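Local coordinates for protein metallocarboxypeptidase (Trypanosoma cruzi, PDB 3DWC) that probably releases C-terminal amino acids other than proline from peptides with broad specificity, as a metal-dependent carboxypeptidase of the M32 family, at residues B[81-84]-B[85-89]; B[90-93]-B[94-98]; B[369-373]-B[374-378]; B[380-383]-B[384-388]. All blocks are in the same frame, centred on the assembly; numbering follows the deposited sequence.

Interaction 1. Residues B[81-84]-B[85-89]. With SO4 (sulfate ion), chain T.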
# COMPACT_ATOMS: atom_id res chain seq x y z
N ARG B 81 17.92 -26.57 -12.30
CA ARG B 81 17.87 -27.73 -11.40
C ARG B 81 17.70 -27.30 -9.95
O ARG B 81 16.91 -27.88 -9.22
CB ARG B 81 19.11 -28.62 -11.57
CG ARG B 81 19.25 -29.28 -12.93
CD ARG B 81 20.18 -30.50 -12.90
NE ARG B 81 21.53 -30.08 -12.59
CZ ARG B 81 22.44 -29.70 -13.48
NH1 ARG B 81 22.18 -29.68 -14.77
NH2 ARG B 81 23.64 -29.30 -13.05
N ALA B 82 18.43 -26.28 -9.51
CA ALA B 82 18.26 -25.76 -8.13
C ALA B 82 16.85 -25.16 -7.96
O ALA B 82 16.20 -25.31 -6.89
CB ALA B 82 19.27 -24.69 -7.82
N ASN B 83 16.40 -24.49 -9.01
CA ASN B 83 15.09 -23.83 -8.95
C ASN B 83 14.03 -24.92 -8.83
O ASN B 83 13.11 -24.78 -8.02
CB ASN B 83 14.88 -22.92 -10.16
CG ASN B 83 13.68 -22.02 -10.04
OD1 ASN B 83 13.37 -21.48 -8.96
ND2 ASN B 83 12.98 -21.82 -11.17
N LEU B 84 14.20 -26.03 -9.56
CA LEU B 84 13.23 -27.13 -9.45
C LEU B 84 13.19 -27.70 -8.03
O LEU B 84 12.12 -28.03 -7.51
CB LEU B 84 13.51 -28.23 -10.48
CG LEU B 84 12.51 -29.40 -10.58
CD1 LEU B 84 11.07 -28.94 -10.77
CD2 LEU B 84 12.94 -30.36 -11.72
N ARG B 85 14.36 -27.83 -7.40
CA ARG B 85 14.45 -28.19 -5.97
C ARG B 85 13.67 -27.21 -5.07
O ARG B 85 12.95 -27.62 -4.17
CB ARG B 85 15.92 -28.22 -5.51
CG ARG B 85 16.14 -28.75 -4.10
CD ARG B 85 17.60 -28.55 -3.67
NE ARG B 85 17.94 -27.13 -3.64
CZ ARG B 85 19.12 -26.61 -3.97
NH1 ARG B 85 20.12 -27.37 -4.36
NH2 ARG B 85 19.29 -25.29 -3.90
N GLU B 86 13.82 -25.91 -5.33
CA GLU B 86 13.16 -24.93 -4.50
C GLU B 86 11.65 -24.92 -4.76
O GLU B 86 10.88 -24.69 -3.83
CB GLU B 86 13.81 -23.57 -4.65
CG GLU B 86 15.24 -23.56 -4.21
CD GLU B 86 15.45 -24.09 -2.79
OE1 GLU B 86 14.67 -23.73 -1.90
OE2 GLU B 86 16.42 -24.84 -2.58
N MET B 87 11.24 -25.20 -6.00
CA MET B 87 9.82 -25.35 -6.32
C MET B 87 9.17 -26.49 -5.55
O MET B 87 8.08 -26.32 -5.03
CB MET B 87 9.64 -25.64 -7.83
CG MET B 87 9.92 -24.48 -8.75
SD MET B 87 9.90 -25.01 -10.47
CE MET B 87 9.78 -23.39 -11.28
N ARG B 88 9.79 -27.67 -5.56
CA ARG B 88 9.28 -28.80 -4.77
C ARG B 88 9.14 -28.45 -3.30
O ARG B 88 8.14 -28.80 -2.68
CB ARG B 88 10.19 -30.03 -4.88
CG ARG B 88 9.82 -31.13 -3.90
CD ARG B 88 10.55 -32.44 -4.18
NE ARG B 88 9.91 -33.20 -5.25
CZ ARG B 88 8.91 -34.05 -5.05
NH1 ARG B 88 8.41 -34.71 -6.08
NH2 ARG B 88 8.42 -34.26 -3.83
N ARG B 89 10.16 -27.79 -2.76
CA ARG B 89 10.13 -27.35 -1.37
C ARG B 89 8.92 -26.42 -1.07
O ARG B 89 8.23 -26.65 -0.08
CB ARG B 89 11.43 -26.63 -1.02
CG ARG B 89 11.37 -26.00 0.34
CD ARG B 89 12.68 -25.35 0.76
NE ARG B 89 12.47 -24.55 1.98
CZ ARG B 89 12.27 -25.06 3.21
NH1 ARG B 89 12.24 -26.38 3.43
NH2 ARG B 89 12.08 -24.24 4.22
S SO4 T . 23.29 -30.39 -9.48
O1 SO4 T . 21.95 -29.83 -9.65
O2 SO4 T . 23.55 -31.45 -10.45
O3 SO4 T . 24.28 -29.33 -9.65
O4 SO4 T . 23.36 -31.00 -8.16
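Arg-85 lays one face of its guanidinium over the methyl of Ala-82, NH2 standing 4.0 Å from CB. The alanine leaves room for the flat group to lie close to the helix. A bend at chi3 (61°) brings the guanidinium back over that methyl and beside the next carboxylate, Glu-86, whose OE2 lies at the guanidinium edge and takes both NE, at 2.9 Å, and NH2. Two bonds to a single oxygen, a side-on salt bridge, restrict rotation of the guanidinium, while NH2 also reaches the carbonyl of Ser-472. Glu-86 OE1 pairs with Arg-292, which suits a buried carboxylate and would probably keep it ionised. All this sits on consecutive turns of helix 78-95, part of the mainly helical M32 carboxypeptidase fold, with regular i to i+4 backbone bonds from Arg-85 N to Arg-81 O through Arg-88 N to Leu-84 O. Elsewhere, Met-87 fills space beside helix 3-32. Its CE lies 3.6 Å from Asn-83 ND2, and its SD is 4.1 Å from Leu-84 CD1, the two side chains crossing at about a right angle. The Asn-83 amide is held by Gln-286, Tyr-6 and Val-288. Arg-81 turns outward to a sulfate, probably from the crystallisation liquor; its NE donates to O1 at 3.0 Å, nearly straight at 167°. NE also makes a weak bond to O2, and NH2 a long, weak one to O3.

Interaction 2. Residues B[90-93]-B[94-98]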
# COMPACT_ATOMS: atom_id res chain seq x y z
N ALA B 90 8.72 -25.38 -1.89
CA ALA B 90 7.55 -24.49 -1.71
C ALA B 90 6.26 -25.29 -1.85
O ALA B 90 5.34 -25.06 -1.10
CB ALA B 90 7.55 -23.33 -2.71
N TRP B 91 6.21 -26.23 -2.79
CA TRP B 91 5.01 -27.05 -3.00
C TRP B 91 4.75 -27.96 -1.78
O TRP B 91 3.62 -28.08 -1.30
CB TRP B 91 5.16 -27.85 -4.30
CG TRP B 91 4.03 -28.78 -4.54
CD1 TRP B 91 2.88 -28.52 -5.23
CD2 TRP B 91 3.94 -30.13 -4.10
NE1 TRP B 91 2.07 -29.64 -5.23
CE2 TRP B 91 2.71 -30.64 -4.54
CE3 TRP B 91 4.79 -30.97 -3.37
CZ2 TRP B 91 2.31 -31.93 -4.28
CZ3 TRP B 91 4.39 -32.24 -3.10
CH2 TRP B 91 3.16 -32.72 -3.56
N GLU B 92 5.79 -28.60 -1.28
CA GLU B 92 5.65 -29.46 -0.10
C GLU B 92 5.21 -28.66 1.13
O GLU B 92 4.43 -29.13 1.93
CB GLU B 92 6.96 -30.21 0.17
CG GLU B 92 7.18 -31.36 -0.79
CD GLU B 92 8.50 -32.07 -0.60
OE1 GLU B 92 8.84 -32.93 -1.45
OE2 GLU B 92 9.21 -31.78 0.38
N LEU B 93 5.70 -27.44 1.26
CA LEU B 93 5.36 -26.62 2.41
C LEU B 93 3.87 -26.29 2.46
O LEU B 93 3.33 -26.09 3.55
CB LEU B 93 6.19 -25.34 2.43
CG LEU B 93 7.65 -25.45 2.91
CD1 LEU B 93 8.50 -24.20 2.52
CD2 LEU B 93 7.68 -25.68 4.41
N GLU B 94 3.21 -26.17 1.31
CA GLU B 94 1.76 -25.88 1.27
C GLU B 94 0.90 -27.12 1.16
O GLU B 94 -0.29 -27.11 1.52
CB GLU B 94 1.39 -24.95 0.12
CG GLU B 94 1.33 -23.45 0.51
CD GLU B 94 0.23 -23.11 1.53
OE1 GLU B 94 0.56 -22.39 2.49
OE2 GLU B 94 -0.93 -23.52 1.39
N ASN B 95 1.48 -28.19 0.66
CA ASN B 95 0.70 -29.35 0.28
C ASN B 95 0.66 -30.44 1.34
O ASN B 95 -0.26 -31.24 1.35
CB ASN B 95 1.24 -29.89 -1.05
CG ASN B 95 0.18 -30.53 -1.90
OD1 ASN B 95 -0.72 -29.85 -2.42
ND2 ASN B 95 0.28 -31.84 -2.08
N LEU B 96 1.65 -30.48 2.22
CA LEU B 96 1.79 -31.59 3.18
C LEU B 96 0.80 -31.50 4.35
O LEU B 96 0.58 -32.49 5.04
CB LEU B 96 3.24 -31.71 3.69
CG LEU B 96 4.17 -32.76 3.06
CD1 LEU B 96 4.03 -32.84 1.53
CD2 LEU B 96 5.64 -32.52 3.45
N LEU B 97 0.22 -30.34 4.58
CA LEU B 97 -0.78 -30.17 5.62
C LEU B 97 -2.18 -30.28 5.01
O LEU B 97 -2.53 -29.48 4.13
CB LEU B 97 -0.64 -28.78 6.27
CG LEU B 97 0.64 -28.44 7.04
CD1 LEU B 97 0.36 -27.25 7.93
CD2 LEU B 97 1.14 -29.60 7.89
N PRO B 98 -3.01 -31.23 5.48
CA PRO B 98 -4.41 -31.25 5.03
C PRO B 98 -5.20 -30.00 5.45
O PRO B 98 -4.98 -29.46 6.53
CB PRO B 98 -4.97 -32.53 5.66
CG PRO B 98 -3.78 -33.35 6.00
CD PRO B 98 -2.73 -32.35 6.39
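Asn-95 lies over one face of the Trp-91 indole, a side-chain stack one turn apart at the C-terminal end of helix 78-95. The aliphatic part makes a CH-pi contact: Asn-95 CB stands 3.9 Å from the centroid of the six-membered ring, only 13° off its normal. The amide beyond it passes out over the CE2-CZ2 rim, its plane 28° from that of the indole, with ND2 3.0 Å from Trp-91 CZ2. The tryptophan CG is anti to the backbone N (chi1 176°), which carries the indole along the helix beneath Asn-95, while Ile-62, Arg-63 and Ile-66 of helix 60-71 also pack against it. A broad aromatic suits this place because it can meet a neighbouring helix and still offer a face to the short asparagine.

Apolar contact continues with Glu-92 and Leu-96, which run side by side and point the same way. Glu-92 CB lies 4.2 Å from Leu-96 CD1, and the glutamate's carboxylate reaches Arg-88 in a salt bridge. Glu-94 instead sends OE2 to His-54.

Backbone bonding becomes uneven as the helix gives way to the turn before helix 99-122. Trp-91 O receives weak bonds from Glu-94 N and Asn-95 N; Glu-92 O receives a weak one from Asn-95 N and a better one from Leu-96 N, 3.1 Å long with an N-H...O angle of 148°.

Interaction 3. Residues B[369-373]-B[374-378]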
# COMPACT_ATOMS: atom_id res chain seq x y z
N GLU B 369 11.28 -25.93 23.74
CA GLU B 369 10.58 -26.36 22.52
C GLU B 369 10.88 -27.80 22.15
O GLU B 369 9.98 -28.61 21.89
CB GLU B 369 10.95 -25.44 21.34
CG GLU B 369 10.27 -24.09 21.39
CD GLU B 369 10.37 -23.34 20.09
OE1 GLU B 369 11.11 -23.78 19.17
OE2 GLU B 369 9.71 -22.28 20.00
N ARG B 370 12.16 -28.11 22.13
CA ARG B 370 12.65 -29.47 21.90
C ARG B 370 12.05 -30.48 22.91
O ARG B 370 11.60 -31.57 22.52
CB ARG B 370 14.18 -29.48 21.95
CG ARG B 370 14.84 -30.82 21.62
CD ARG B 370 16.27 -30.87 22.14
NE ARG B 370 16.36 -30.60 23.59
CZ ARG B 370 17.49 -30.33 24.26
NH1 ARG B 370 18.67 -30.30 23.64
NH2 ARG B 370 17.44 -30.11 25.57
N ASP B 371 12.06 -30.10 24.18
CA ASP B 371 11.62 -30.98 25.26
C ASP B 371 10.10 -31.21 25.25
O ASP B 371 9.64 -32.29 25.64
CB ASP B 371 12.03 -30.44 26.63
CG ASP B 371 13.51 -30.70 26.96
OD1 ASP B 371 14.19 -31.43 26.19
OD2 ASP B 371 13.98 -30.19 28.01
N LEU B 372 9.34 -30.21 24.84
CA LEU B 372 7.87 -30.35 24.75
C LEU B 372 7.50 -31.31 23.60
O LEU B 372 6.74 -32.24 23.76
CB LEU B 372 7.19 -28.98 24.56
CG LEU B 372 7.13 -28.03 25.76
CD1 LEU B 372 6.88 -26.62 25.28
CD2 LEU B 372 6.02 -28.46 26.79
N MET B 373 8.09 -31.05 22.45
CA MET B 373 7.94 -31.87 21.25
C MET B 373 8.32 -33.34 21.53
O MET B 373 7.64 -34.27 21.07
CB MET B 373 8.85 -31.25 20.15
CG MET B 373 8.27 -31.08 18.75
SD MET B 373 6.59 -30.41 18.54
CE MET B 373 6.49 -29.17 19.80
N ASP B 374 9.40 -33.53 22.30
CA ASP B 374 9.92 -34.85 22.74
C ASP B 374 9.03 -35.62 23.71
O ASP B 374 9.19 -36.82 23.85
CB ASP B 374 11.26 -34.69 23.49
CG ASP B 374 12.47 -35.10 22.67
OD1 ASP B 374 12.29 -35.59 21.53
OD2 ASP B 374 13.61 -34.94 23.18
N GLY B 375 8.16 -34.91 24.42
CA GLY B 375 7.41 -35.49 25.53
C GLY B 375 8.13 -35.42 26.87
O GLY B 375 7.57 -35.82 27.89
N ASN B 376 9.37 -34.93 26.89
CA ASN B 376 10.12 -34.83 28.15
C ASN B 376 9.44 -33.95 29.17
O ASN B 376 9.58 -34.16 30.37
CB ASN B 376 11.55 -34.32 27.92
CG ASN B 376 12.49 -35.41 27.46
OD1 ASN B 376 13.15 -36.06 28.27
ND2 ASN B 376 12.56 -35.62 26.14
N ILE B 377 8.72 -32.93 28.71
CA ILE B 377 7.97 -32.07 29.61
C ILE B 377 6.63 -31.76 28.98
O ILE B 377 6.44 -31.92 27.78
CB ILE B 377 8.73 -30.74 29.95
CG1 ILE B 377 8.92 -29.86 28.70
CG2 ILE B 377 10.06 -31.05 30.64
CD1 ILE B 377 9.74 -28.63 28.92
N GLU B 378 5.72 -31.28 29.82
CA GLU B 378 4.38 -30.92 29.39
C GLU B 378 4.14 -29.45 29.66
O GLU B 378 4.73 -28.88 30.57
CB GLU B 378 3.36 -31.76 30.16
CG GLU B 378 3.46 -33.27 29.91
CD GLU B 378 3.04 -33.67 28.50
OE1 GLU B 378 2.24 -32.92 27.90
OE2 GLU B 378 3.52 -34.72 28.01
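Ile-377 folds back on the last turn of helix 358-374, setting CG1 3.7 Å from Leu-372 CD2 and CD1 3.7 Å from Asp-371 CB. Its CG1 branch lies between the backbone N and carbonyl carbon (chi1 65°), a crowded position that directs it toward both neighbours. The branched Leu-372 crosses it obliquely and also packs on Ile-136 and Phe-417, so this pair joins the turn to the buried interior.

The reversal is a Schellman motif, with Gly-375 N to Leu-372 O, 3.1 Å, as its inner bond. Ile-377 N adds a further bond to the same last turn, 3.3 Å from Asp-371 O; both donors stand above the carbonyl planes. Gly-375 adopts positive phi (88°), where a side chain would press on the preceding carbonyl oxygen; having none, it lets the chain turn.

Farther out, Arg-370 NE makes a weak salt bridge to Asp-371 OD1, while its NH1 pairs with Asp-172. Asp-374 OD1 accepts a bond from His-153, and Leu-372 O another from Arg-140. The positive groups of Arg-370 and Arg-140 would probably ease the accumulation of acidic side chains and carbonyl oxygens at this negative helix end.

Interaction 4. Residues B[380-383]-B[384-388]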
# COMPACT_ATOMS: atom_id res chain seq x y z
N GLU B 380 2.25 -27.90 31.37
CA GLU B 380 2.19 -27.76 32.83
C GLU B 380 3.48 -27.25 33.47
O GLU B 380 3.44 -26.45 34.41
CB GLU B 380 1.88 -29.14 33.47
CG GLU B 380 0.42 -29.56 33.56
CD GLU B 380 -0.18 -30.06 32.22
OE1 GLU B 380 -1.32 -30.59 32.28
OE2 GLU B 380 0.45 -29.90 31.14
N GLU B 381 4.61 -27.75 32.97
CA GLU B 381 5.90 -27.61 33.61
C GLU B 381 6.73 -26.44 33.08
O GLU B 381 7.82 -26.18 33.59
CB GLU B 381 6.68 -28.91 33.41
CG GLU B 381 5.90 -30.16 33.88
CD GLU B 381 6.64 -31.47 33.64
OE1 GLU B 381 6.28 -32.18 32.69
OE2 GLU B 381 7.57 -31.79 34.40
N VAL B 382 6.22 -25.75 32.06
CA VAL B 382 6.98 -24.70 31.38
C VAL B 382 7.50 -23.63 32.35
O VAL B 382 8.70 -23.33 32.32
CB VAL B 382 6.19 -24.05 30.21
CG1 VAL B 382 6.91 -22.77 29.68
CG2 VAL B 382 5.99 -25.07 29.09
N PRO B 383 6.63 -23.06 33.19
CA PRO B 383 7.07 -22.04 34.17
C PRO B 383 8.21 -22.48 35.07
O PRO B 383 9.16 -21.72 35.29
CB PRO B 383 5.81 -21.79 35.00
CG PRO B 383 4.70 -22.09 34.04
CD PRO B 383 5.17 -23.29 33.30
N ARG B 384 8.09 -23.69 35.59
CA ARG B 384 9.12 -24.27 36.45
C ARG B 384 10.46 -24.33 35.72
O ARG B 384 11.48 -23.86 36.22
CB ARG B 384 8.67 -25.66 36.90
CG ARG B 384 9.40 -26.22 38.12
CD ARG B 384 10.32 -27.38 37.77
NE ARG B 384 9.62 -28.40 36.97
CZ ARG B 384 10.23 -29.39 36.32
NH1 ARG B 384 11.54 -29.55 36.37
NH2 ARG B 384 9.49 -30.24 35.61
N VAL B 385 10.44 -24.89 34.52
CA VAL B 385 11.64 -25.09 33.72
C VAL B 385 12.18 -23.76 33.15
O VAL B 385 13.38 -23.61 32.99
CB VAL B 385 11.34 -26.07 32.56
CG1 VAL B 385 12.55 -26.21 31.65
CG2 VAL B 385 10.90 -27.46 33.12
N TRP B 386 11.29 -22.82 32.84
CA TRP B 386 11.68 -21.47 32.39
C TRP B 386 12.51 -20.79 33.46
O TRP B 386 13.56 -20.20 33.18
CB TRP B 386 10.45 -20.62 32.14
CG TRP B 386 10.75 -19.37 31.43
CD1 TRP B 386 11.25 -18.22 31.95
CD2 TRP B 386 10.54 -19.13 30.05
NE1 TRP B 386 11.38 -17.27 30.97
CE2 TRP B 386 10.95 -17.80 29.79
CE3 TRP B 386 10.06 -19.90 28.99
CZ2 TRP B 386 10.89 -17.24 28.53
CZ3 TRP B 386 10.00 -19.33 27.70
CH2 TRP B 386 10.40 -18.02 27.50
N ASN B 387 12.01 -20.90 34.70
CA ASN B 387 12.69 -20.36 35.88
C ASN B 387 14.04 -21.04 36.16
O ASN B 387 15.03 -20.37 36.50
CB ASN B 387 11.79 -20.48 37.10
CG ASN B 387 12.47 -20.02 38.37
OD1 ASN B 387 12.80 -18.85 38.52
ND2 ASN B 387 12.71 -20.95 39.28
N GLU B 388 14.08 -22.37 36.05
CA GLU B 388 15.31 -23.13 36.24
C GLU B 388 16.41 -22.65 35.30
O GLU B 388 17.56 -22.42 35.70
CB GLU B 388 15.08 -24.62 35.97
CG GLU B 388 14.35 -25.36 37.08
CD GLU B 388 14.11 -26.83 36.73
OE1 GLU B 388 13.84 -27.64 37.67
OE2 GLU B 388 14.20 -27.19 35.53
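Glu-381 and Arg-384 run side by side, pointing the same way, and close a salt bridge of 2.7 Å between OE2 and NH2. The carboxylate comes to the edge of the guanidinium near its plane, the two flat groups turned 35° from each other. Bends at chi2 and chi3 (-111° and -50°) swing the arginine back toward Glu-381. At another edge position, Arg-384 NH1 donates to Glu-388 OE1 at 3.3 Å, approaching from above that carboxylate plane. The long arginine therefore links two acids on successive turns in a three-residue network, while Glu-381 OE1 takes the backbone N of Glu-378 and so ties the network to the preceding turn. A methyl, Val-385 CG2, covers one face of the Arg-384 guanidinium, 3.8 Å above its plane and over its centre.

In the apolar contact, Val-382 CG1 comes obliquely to Trp-386 CE3 at 4.3 Å; the indole also packs on Leu-364, Arg-365 and Ile-368. This broad ring thus joins helix 382-394 to helix 358-374 within the mainly helical M32 fold.

Among the backbone bonds, Val-385 N reaches Glu-381 O at 3.1 Å and Trp-386 N reaches Val-382 O at 2.7 Å, opening the regular helix after the 3-10 turn. Pro-383 suits this first turn, where no N-H is needed for an i to i+4 bond within the helix; its carbonyl accepts Asn-387 N at 3.0 Å. Asn-387 OD1 is engaged by Thr-398 N.

Overall arrangement
Interactions 1 and 2 follow one another along helix 78-95, their centres about 14 Å apart: the first lies within the helix, the second where it ends. Interactions 3 and 4 form a second pair, centres about 12 Å apart, at the end of helix 358-374 and the start of helix 382-394. They touch where Leu-372 CD2 meets Val-382 CG2 at 4.1 Å, and a polar bond ties them as well. The pairs remain separate; even interactions 2 and 3 are about 12 Å apart at their nearest atoms. All four lie away from the cobalt site of His-267, His-271 and Glu-298 and from the glycine pocket, joining helices of the surrounding scaffold.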